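Local structure of type III effector HopU1 (Pseudomonas syringae pv. tomato, 3U0J) at residues Glu35-Ser39 with Asn156-Asp160; Asp43-Phe47 with Tyr88-Ala94; Val120-Arg125 with Glu194-Met198. The protein probably transfers ADP-ribose from NAD+ to arginine side chains of target proteins, as a type III effector directed at an RNA-binding protein in plant immunity. All coordinates share one frame; numbering follows the deposited sequence.

Interaction 1 (Glu35-Ser39 with Asn156-Asp160)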
loop_
_atom_site.group_PDB
_atom_site.type_symbol
_atom_site.label_atom_id
_atom_site.label_comp_id
_atom_site.label_asym_id
_atom_site.label_seq_id
_atom_site.Cartn_x
_atom_site.Cartn_y
_atom_site.Cartn_z
ATOM N N GLU A 35 -12.640 -12.938 -10.549
ATOM C CA GLU A 35 -12.715 -11.492 -10.361
ATOM C C GLU A 35 -11.432 -10.876 -9.816
ATOM O O GLU A 35 -11.231 -10.795 -8.606
ATOM C CB GLU A 35 -13.894 -11.123 -9.457
ATOM C CG GLU A 35 -15.219 -10.992 -10.199
ATOM C CD GLU A 35 -15.253 -9.800 -11.155
ATOM O OE1 GLU A 35 -14.337 -9.674 -12.010
ATOM O OE2 GLU A 35 -16.207 -8.993 -11.052
ATOM N N ARG A 36 -10.552 -10.479 -10.725
ATOM C CA ARG A 36 -9.465 -9.568 -10.408
ATOM C C ARG A 36 -9.737 -8.298 -11.211
ATOM O O ARG A 36 -10.072 -8.352 -12.398
ATOM C CB ARG A 36 -8.099 -10.156 -10.766
ATOM C CG ARG A 36 -7.819 -11.507 -10.125
ATOM C CD ARG A 36 -6.375 -11.644 -9.648
ATOM N NE ARG A 36 -5.424 -11.070 -10.601
ATOM C CZ ARG A 36 -4.120 -10.926 -10.351
ATOM N NH1 ARG A 36 -3.616 -11.324 -9.180
ATOM N NH2 ARG A 36 -3.310 -10.384 -11.259
ATOM N N HIS A 37 -9.621 -7.151 -10.561
ATOM C CA HIS A 37 -10.008 -5.914 -11.203
ATOM C C HIS A 37 -8.898 -5.358 -12.093
ATOM O O HIS A 37 -7.757 -5.236 -11.657
ATOM C CB HIS A 37 -10.423 -4.875 -10.164
ATOM C CG HIS A 37 -10.577 -3.499 -10.734
ATOM N ND1 HIS A 37 -11.666 -3.128 -11.495
ATOM C CD2 HIS A 37 -9.757 -2.421 -10.697
ATOM C CE1 HIS A 37 -11.524 -1.872 -11.879
ATOM N NE2 HIS A 37 -10.374 -1.417 -11.410
ATOM N N TYR A 38 -9.254 -5.040 -13.339
ATOM C CA TYR A 38 -8.400 -4.266 -14.253
ATOM C C TYR A 38 -9.118 -3.018 -14.746
ATOM O O TYR A 38 -10.291 -3.062 -15.101
ATOM C CB TYR A 38 -7.949 -5.097 -15.457
ATOM C CG TYR A 38 -7.123 -6.282 -15.061
ATOM C CD1 TYR A 38 -5.736 -6.217 -15.059
ATOM C CD2 TYR A 38 -7.729 -7.469 -14.661
ATOM C CE1 TYR A 38 -4.977 -7.306 -14.677
ATOM C CE2 TYR A 38 -6.983 -8.558 -14.284
ATOM C CZ TYR A 38 -5.605 -8.477 -14.293
ATOM O OH TYR A 38 -4.852 -9.573 -13.912
ATOM N N SER A 39 -8.397 -1.910 -14.787
ATOM C CA SER A 39 -8.981 -0.635 -15.154
ATOM C C SER A 39 -9.487 -0.625 -16.583
ATOM O O SER A 39 -8.971 -1.334 -17.452
ATOM C CB SER A 39 -7.955 0.474 -14.977
ATOM O OG SER A 39 -6.788 0.166 -15.700
ATOM N N ASN A 156 -2.495 -5.350 -9.949
ATOM C CA ASN A 156 -2.825 -6.525 -10.741
ATOM C C ASN A 156 -1.966 -6.618 -12.014
ATOM O O ASN A 156 -1.364 -7.668 -12.269
ATOM C CB ASN A 156 -4.332 -6.611 -11.050
ATOM C CG ASN A 156 -5.147 -7.223 -9.896
ATOM O OD1 ASN A 156 -4.627 -7.990 -9.102
ATOM N ND2 ASN A 156 -6.435 -6.893 -9.824
ATOM N N ARG A 157 -1.914 -5.528 -12.794
ATOM C CA ARG A 157 -1.050 -5.412 -13.970
ATOM C C ARG A 157 0.381 -5.833 -13.622
ATOM O O ARG A 157 1.011 -6.574 -14.359
ATOM C CB ARG A 157 -0.988 -3.961 -14.444
ATOM C CG ARG A 157 -1.750 -3.568 -15.708
ATOM C CD ARG A 157 -3.185 -3.700 -15.470
ATOM N NE ARG A 157 -4.075 -2.702 -16.080
ATOM C CZ ARG A 157 -4.801 -2.920 -17.178
ATOM N NH1 ARG A 157 -4.656 -4.042 -17.870
ATOM N NH2 ARG A 157 -5.658 -2.007 -17.598
ATOM N N LEU A 158 0.906 -5.340 -12.506
ATOM C CA LEU A 158 2.293 -5.631 -12.134
ATOM C C LEU A 158 2.499 -7.057 -11.641
ATOM O O LEU A 158 3.476 -7.708 -12.008
ATOM C CB LEU A 158 2.807 -4.662 -11.064
ATOM C CG LEU A 158 3.143 -3.212 -11.418
ATOM C CD1 LEU A 158 3.241 -2.361 -10.144
ATOM C CD2 LEU A 158 4.413 -3.103 -12.265
ATOM N N MET A 159 1.618 -7.540 -10.775
ATOM C CA MET A 159 1.738 -8.923 -10.343
ATOM C C MET A 159 1.615 -9.850 -11.572
ATOM O O MET A 159 2.209 -10.909 -11.613
ATOM C CB MET A 159 0.735 -9.255 -9.228
ATOM C CG MET A 159 1.160 -8.764 -7.841
ATOM S SD MET A 159 0.059 -9.244 -6.496
ATOM C CE MET A 159 -1.423 -8.507 -7.130
ATOM N N ASP A 160 0.882 -9.435 -12.597
ATOM C CA ASP A 160 0.715 -10.294 -13.770
ATOM C C ASP A 160 2.016 -10.555 -14.485
ATOM O O ASP A 160 2.223 -11.646 -15.025
ATOM C CB ASP A 160 -0.284 -9.722 -14.763
ATOM C CG ASP A 160 -1.710 -9.985 -14.355
ATOM O OD1 ASP A 160 -1.898 -10.803 -13.426
ATOM O OD2 ASP A 160 -2.626 -9.372 -14.956
#

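Interaction 2 (Asp43-Phe47 with Tyr88-Ala94)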
loop_
_atom_site.group_PDB
_atom_site.type_symbol
_atom_site.label_atom_id
_atom_site.label_comp_id
_atom_site.label_asym_id
_atom_site.label_seq_id
_atom_site.Cartn_x
_atom_site.Cartn_y
_atom_site.Cartn_z
ATOM N N ASP A 43 -12.541 4.271 -16.187
ATOM C CA ASP A 43 -11.886 4.309 -14.891
ATOM C C ASP A 43 -10.732 5.280 -14.904
ATOM O O ASP A 43 -10.613 6.127 -14.005
ATOM C CB ASP A 43 -11.352 2.934 -14.510
ATOM C CG ASP A 43 -12.447 1.977 -14.138
ATOM O OD1 ASP A 43 -13.541 2.463 -13.788
ATOM O OD2 ASP A 43 -12.228 0.745 -14.200
ATOM N N ARG A 44 -9.880 5.150 -15.926
ATOM C CA ARG A 44 -8.685 5.981 -16.052
ATOM C C ARG A 44 -9.027 7.461 -16.206
ATOM O O ARG A 44 -8.269 8.321 -15.778
ATOM C CB ARG A 44 -7.792 5.493 -17.183
ATOM C CG ARG A 44 -7.175 4.121 -16.920
ATOM C CD ARG A 44 -6.080 3.733 -17.928
ATOM N NE ARG A 44 -6.639 3.420 -19.245
ATOM C CZ ARG A 44 -7.227 2.264 -19.559
ATOM N NH1 ARG A 44 -7.339 1.290 -18.647
ATOM N NH2 ARG A 44 -7.719 2.085 -20.783
ATOM N N HIS A 45 -10.183 7.771 -16.782
ATOM C CA HIS A 45 -10.622 9.160 -16.816
ATOM C C HIS A 45 -11.091 9.624 -15.422
ATOM O O HIS A 45 -10.790 10.736 -14.967
ATOM C CB HIS A 45 -11.760 9.326 -17.818
ATOM C CG HIS A 45 -11.314 9.683 -19.201
ATOM N ND1 HIS A 45 -11.324 8.779 -20.243
ATOM C CD2 HIS A 45 -10.866 10.851 -19.717
ATOM C CE1 HIS A 45 -10.885 9.370 -21.337
ATOM N NE2 HIS A 45 -10.599 10.628 -21.044
ATOM N N ASP A 46 -11.865 8.756 -14.770
ATOM C CA ASP A 46 -12.342 9.007 -13.432
ATOM C C ASP A 46 -11.133 9.389 -12.586
ATOM O O ASP A 46 -11.101 10.460 -11.967
ATOM C CB ASP A 46 -12.972 7.739 -12.874
ATOM C CG ASP A 46 -14.331 7.459 -13.456
ATOM O OD1 ASP A 46 -14.866 8.351 -14.154
ATOM O OD2 ASP A 46 -14.871 6.344 -13.212
ATOM N N PHE A 47 -10.127 8.513 -12.590
ATOM C CA PHE A 47 -8.938 8.726 -11.779
ATOM C C PHE A 47 -8.256 10.072 -12.012
ATOM O O PHE A 47 -7.899 10.769 -11.063
ATOM C CB PHE A 47 -7.916 7.627 -11.987
ATOM C CG PHE A 47 -6.672 7.835 -11.182
ATOM C CD1 PHE A 47 -6.626 7.457 -9.841
ATOM C CD2 PHE A 47 -5.557 8.454 -11.744
ATOM C CE1 PHE A 47 -5.478 7.662 -9.090
ATOM C CE2 PHE A 47 -4.401 8.660 -10.998
ATOM C CZ PHE A 47 -4.357 8.268 -9.673
ATOM N N TYR A 88 -0.643 1.477 -17.246
ATOM C CA TYR A 88 -0.974 2.839 -17.620
ATOM C C TYR A 88 -0.367 3.899 -16.700
ATOM O O TYR A 88 -0.018 3.614 -15.557
ATOM C CB TYR A 88 -2.483 2.987 -17.699
ATOM C CG TYR A 88 -3.087 2.212 -18.840
ATOM C CD1 TYR A 88 -3.264 2.799 -20.084
ATOM C CD2 TYR A 88 -3.483 0.892 -18.675
ATOM C CE1 TYR A 88 -3.818 2.095 -21.134
ATOM C CE2 TYR A 88 -4.049 0.177 -19.716
ATOM C CZ TYR A 88 -4.210 0.783 -20.945
ATOM O OH TYR A 88 -4.765 0.074 -21.985
ATOM N N PRO A 89 -0.200 5.128 -17.215
ATOM C CA PRO A 89 0.300 6.247 -16.412
ATOM C C PRO A 89 -0.621 6.548 -15.231
ATOM O O PRO A 89 -0.165 6.915 -14.145
ATOM C CB PRO A 89 0.290 7.406 -17.394
ATOM C CG PRO A 89 0.467 6.771 -18.715
ATOM C CD PRO A 89 -0.271 5.466 -18.646
ATOM N N GLU A 90 -1.918 6.391 -15.440
ATOM C CA GLU A 90 -2.865 6.597 -14.357
ATOM C C GLU A 90 -2.565 5.608 -13.222
ATOM O O GLU A 90 -2.730 5.933 -12.049
ATOM C CB GLU A 90 -4.317 6.483 -14.861
ATOM C CG GLU A 90 -4.737 7.590 -15.843
ATOM C CD GLU A 90 -4.344 7.333 -17.322
ATOM O OE1 GLU A 90 -3.537 6.419 -17.611
ATOM O OE2 GLU A 90 -4.855 8.058 -18.204
ATOM N N GLU A 91 -2.091 4.416 -13.567
ATOM C CA GLU A 91 -1.795 3.412 -12.554
ATOM C C GLU A 91 -0.492 3.725 -11.838
ATOM O O GLU A 91 -0.404 3.665 -10.605
ATOM C CB GLU A 91 -1.783 2.013 -13.166
ATOM C CG GLU A 91 -3.174 1.457 -13.350
ATOM C CD GLU A 91 -3.323 0.538 -14.547
ATOM O OE1 GLU A 91 -2.381 0.455 -15.369
ATOM O OE2 GLU A 91 -4.385 -0.116 -14.661
ATOM N N CYS A 92 0.526 4.087 -12.603
ATOM C CA CYS A 92 1.766 4.524 -11.967
ATOM C C CYS A 92 1.470 5.639 -10.978
ATOM O O CYS A 92 1.922 5.598 -9.841
ATOM C CB CYS A 92 2.777 4.988 -13.006
ATOM S SG CYS A 92 3.332 3.643 -14.037
ATOM N N SER A 93 0.686 6.618 -11.424
ATOM C CA SER A 93 0.332 7.780 -10.607
ATOM C C SER A 93 -0.400 7.387 -9.323
ATOM O O SER A 93 -0.167 7.966 -8.261
ATOM C CB SER A 93 -0.518 8.773 -11.415
ATOM O OG SER A 93 0.160 9.187 -12.585
ATOM N N ALA A 94 -1.296 6.410 -9.425
ATOM C CA ALA A 94 -2.025 5.957 -8.263
ATOM C C ALA A 94 -1.025 5.342 -7.278
ATOM O O ALA A 94 -1.080 5.615 -6.080
ATOM C CB ALA A 94 -3.081 4.981 -8.656
HETATM O O HOH W 1 -7.162 9.531 -18.569
HETATM O O HOH W 2 -5.412 5.863 -20.396
#

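Interaction 3 (Val120-Arg125 with Glu194-Met198)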
loop_
_atom_site.group_PDB
_atom_site.type_symbol
_atom_site.label_atom_id
_atom_site.label_comp_id
_atom_site.label_asym_id
_atom_site.label_seq_id
_atom_site.Cartn_x
_atom_site.Cartn_y
_atom_site.Cartn_z
ATOM N N VAL A 120 -7.592 6.610 2.714
ATOM C CA VAL A 120 -8.038 5.452 1.939
ATOM C C VAL A 120 -7.924 4.166 2.734
ATOM O O VAL A 120 -8.884 3.417 2.851
ATOM C CB VAL A 120 -7.270 5.330 0.604
ATOM C CG1 VAL A 120 -7.444 3.937 0.006
ATOM C CG2 VAL A 120 -7.754 6.390 -0.362
ATOM N N ASN A 121 -6.745 3.924 3.293
ATOM C CA ASN A 121 -6.513 2.743 4.118
ATOM C C ASN A 121 -7.518 2.688 5.248
ATOM O O ASN A 121 -8.174 1.666 5.442
ATOM C CB ASN A 121 -5.093 2.734 4.676
ATOM C CG ASN A 121 -4.061 2.357 3.635
ATOM O OD1 ASN A 121 -4.402 1.982 2.516
ATOM N ND2 ASN A 121 -2.798 2.454 3.998
ATOM N N ASN A 122 -7.661 3.798 5.972
ATOM C CA ASN A 122 -8.618 3.859 7.060
ATOM C C ASN A 122 -10.044 3.572 6.599
ATOM O O ASN A 122 -10.778 2.819 7.254
ATOM C CB ASN A 122 -8.523 5.190 7.803
ATOM C CG ASN A 122 -7.487 5.151 8.908
ATOM O OD1 ASN A 122 -6.698 4.217 8.980
ATOM N ND2 ASN A 122 -7.485 6.153 9.770
ATOM N N TYR A 123 -10.428 4.174 5.477
ATOM C CA TYR A 123 -11.727 3.915 4.863
ATOM C C TYR A 123 -11.930 2.417 4.603
ATOM O O TYR A 123 -12.911 1.835 5.025
ATOM C CB TYR A 123 -11.890 4.696 3.551
ATOM C CG TYR A 123 -13.031 4.167 2.725
ATOM C CD1 TYR A 123 -12.818 3.200 1.746
ATOM C CD2 TYR A 123 -14.332 4.595 2.948
ATOM C CE1 TYR A 123 -13.868 2.698 0.993
ATOM C CE2 TYR A 123 -15.389 4.094 2.208
ATOM C CZ TYR A 123 -15.154 3.147 1.234
ATOM O OH TYR A 123 -16.209 2.639 0.506
ATOM N N LEU A 124 -10.987 1.787 3.914
ATOM C CA LEU A 124 -11.101 0.356 3.667
ATOM C C LEU A 124 -11.212 -0.480 4.939
ATOM O O LEU A 124 -11.952 -1.462 4.949
ATOM C CB LEU A 124 -9.943 -0.155 2.816
ATOM C CG LEU A 124 -9.945 0.313 1.369
ATOM C CD1 LEU A 124 -8.606 -0.009 0.708
ATOM C CD2 LEU A 124 -11.090 -0.327 0.632
ATOM N N ARG A 125 -10.474 -0.120 5.997
ATOM C CA ARG A 125 -10.525 -0.905 7.238
ATOM C C ARG A 125 -11.846 -0.709 7.982
ATOM O O ARG A 125 -12.290 -1.609 8.666
ATOM C CB ARG A 125 -9.346 -0.637 8.197
ATOM C CG ARG A 125 -8.032 -0.247 7.578
ATOM C CD ARG A 125 -6.827 -0.992 8.155
ATOM N NE ARG A 125 -6.283 -0.381 9.358
ATOM C CZ ARG A 125 -5.076 -0.662 9.871
ATOM N NH1 ARG A 125 -4.273 -1.537 9.266
ATOM N NH2 ARG A 125 -4.661 -0.056 10.987
ATOM N N GLU A 194 -5.625 -8.020 6.646
ATOM C CA GLU A 194 -5.506 -6.576 6.429
ATOM C C GLU A 194 -6.419 -6.078 5.294
ATOM O O GLU A 194 -6.168 -6.353 4.116
ATOM C CB GLU A 194 -4.055 -6.190 6.151
ATOM C CG GLU A 194 -3.917 -4.758 5.669
ATOM C CD GLU A 194 -4.425 -3.770 6.689
ATOM O OE1 GLU A 194 -5.513 -3.192 6.484
ATOM O OE2 GLU A 194 -3.736 -3.593 7.713
ATOM N N PRO A 195 -7.498 -5.366 5.646
ATOM C CA PRO A 195 -8.459 -4.919 4.622
ATOM C C PRO A 195 -7.870 -3.877 3.689
ATOM O O PRO A 195 -8.313 -3.758 2.545
ATOM C CB PRO A 195 -9.596 -4.303 5.436
ATOM C CG PRO A 195 -9.480 -4.980 6.805
ATOM C CD PRO A 195 -8.011 -5.213 7.016
ATOM N N ALA A 196 -6.882 -3.123 4.154
ATOM C CA ALA A 196 -6.294 -2.089 3.310
ATOM C C ALA A 196 -5.134 -2.648 2.487
ATOM O O ALA A 196 -4.898 -3.849 2.489
ATOM C CB ALA A 196 -5.862 -0.909 4.145
ATOM N N PHE A 197 -4.420 -1.773 1.784
ATOM C CA PHE A 197 -3.270 -2.164 0.972
ATOM C C PHE A 197 -2.045 -2.295 1.855
ATOM O O PHE A 197 -1.488 -1.277 2.252
ATOM C CB PHE A 197 -2.985 -1.062 -0.061
ATOM C CG PHE A 197 -4.075 -0.877 -1.062
ATOM C CD1 PHE A 197 -4.139 -1.672 -2.186
ATOM C CD2 PHE A 197 -5.046 0.067 -0.870
ATOM C CE1 PHE A 197 -5.158 -1.526 -3.103
ATOM C CE2 PHE A 197 -6.072 0.218 -1.774
ATOM C CZ PHE A 197 -6.124 -0.575 -2.899
ATOM N N MET A 198 -1.601 -3.512 2.160
ATOM C CA MET A 198 -0.423 -3.661 3.012
ATOM C C MET A 198 0.861 -3.244 2.321
ATOM O O MET A 198 1.101 -3.546 1.140
ATOM C CB MET A 198 -0.258 -5.068 3.564
ATOM C CG MET A 198 0.583 -5.061 4.843
ATOM S SD MET A 198 1.043 -6.681 5.446
ATOM C CE MET A 198 -0.499 -7.246 6.120
HETATM O O HOH W 3 -0.810 1.528 2.187
#

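Interaction 1 (Glu35-Ser39 with Asn156-Asp160)
Arg-36, Tyr-38 and Asp-160 close a three-membered polar network that fastens the extended N-terminal segment 35-39 across helix 145-162 of this ADP-ribosyltransferase. It illustrates how a chain without regular structure can be held to a helix by bonds that share their partners. NH2 of Arg-36 works twice: it forms a salt bridge with OD1 of Asp-160 (2.6 Å) and donates an almost straight hydrogen bond to OH of Tyr-38 (3.2 Å), which lies in the guanidinium plane. That hydroxyl in turn donates a hydrogen bond to OD2 of Asp-160, so both carboxylate oxygens are engaged and the phenol is at once acceptor and donor. The chi1 of Tyr-38, -62°, sets CG opposite the carbonyl carbon, and the ring reaches the helix with its edge, CD1 lying 3.6 Å from CD of Arg-157.

Asn-156 serves the backbone. Its ND2 gives a nearly linear bond to O of His-37 (2.8 Å, 172°), arriving 27° out of the carbonyl plane, and also reaches Glu-134, whose carboxylate in addition takes N of His-37. OD1 of the same amide lies over the guanidinium face of Arg-36, 3.2 Å from CZ; the poor angles there exclude hydrogen bonds, although a dipole over a cation is probably favourable. Arg-157 addresses the far end of the segment. OE2 of Glu-91 forms a salt bridge with NE of Arg-157 and is also hydrogen-bonded to OG of Ser-39, while NH2 of Arg-157 donates to that same Ser-39 OG at 3.1 Å.

Interaction 2 (Asp43-Phe47 with Tyr88-Ala94)
A helix-helix pair in the N-terminal helical part of the protein joins Arg-44 and Phe-47 of helix 41-52 to the first turns of helix 89-99. Over the segments the axes run 10.0 Å apart at 45°, and no direct hydrogen bond spans them; the pair shows how stacking, apolar contact and water can do that work instead. Arg-44 lies along Tyr-88, the N-cap residue. Its guanidinium is stacked flat on the phenol, planes 4° apart and CZ 3.7 Å from the ring centroid, which makes a cation-pi contact over the face. CD covers the CG end of the same face in a CH-pi contact. The bend at chi3 of Arg-44 (-72°) brings the head group over the ring, chi4 turns its plane parallel to it, and NH1 keeps a hydrogen bond to Ser-39.

The helix start is secured from within: OE1 of Glu-91, at position N3, accepts N of Tyr-88 (2.8 Å), the half of a capping box that returns to the N-cap amide. Glu-90 packs CG against O of Arg-44 (3.6 Å). Its OE2 receives bonds from two waters, one also held by NE of Arg-44 and the other reaching O of Arg-44 only weakly. The first of these waters bridges the two charged groups; the second ties the carboxylate to the backbone.

Further along, Phe-47 packs against the backbone of Glu-90. O of Glu-90 lies over one face of its ring, 3.4 Å from CE2, while CB of Ser-93 stands at the ring edge. The CZ-CE1 side of the ring meets Ala-94, with Phe-47 CE1 3.6 Å from Ala-94 CB.

Interaction 3 (Val120-Arg125 with Glu194-Met198)
Segment 194-198 runs against helix 116-126 in the opposite chain direction, touching it one helical turn apart: CA of Asn-121 lies 4.9 Å from CA of Ala-196, and CA of Arg-125 lies 5.2 Å from CA of Pro-195. The segment links two strands of the ADP-ribosyltransferase fold, and the second, 199-201, probably corresponds to the STS-motif strand of arginine-specific (R-S-E class) relatives. Ala-196 and Pro-195 make the close approach: CB of Ala-196 sits against the amide of Asn-121, and CB of Pro-195 meets O of Leu-124 at 3.7 Å.

On the inner side, CD1 of Leu-124 reaches CE2 of Phe-197 (3.6 Å), with CG1 of Val-120 more loosely at the ring edge. Helix 145-162 also lines this ring, and His-98 meets it edge-to-face.

At the outer end, Arg-125 and Glu-194 form a salt bridge, NH1 to OE2, with guanidinium and carboxylate almost coplanar (7°); its hydrogen bond is weak, bent to 123°. The other oxygen, OE1, uses its anti lone pair to accept N of Ala-196 (2.7 Å). The 61° bend at chi2 of Glu-194 folds the carboxylate back to that amide, leaving one carboxylate to serve both the Ala-196 amide and the arginine. A water completes the contact, accepting from ND2 of Asn-121 (2.8 Å) and donating to O of Phe-197 (2.9 Å).

Overall arrangement
From the ordered N terminus, the extended residues 35-39 lead straight into helix 41-52. Interaction 1 carries this start forward 117 residues to helix 145-162, and interaction 2, which closes a much shorter loop onto helix 89-99, is nested inside it. The two touch, their centres 13 Å apart, so three helices and the N-terminal segment form one connected unit. Interaction 3 opens after interaction 2 has closed and crosses interaction 1 along the chain, since helix 116-126 precedes helix 145-162 while 194-198 follows it. It lies about 8 Å from interaction 1 at the nearest atoms, and joins the helical part to the strands beyond.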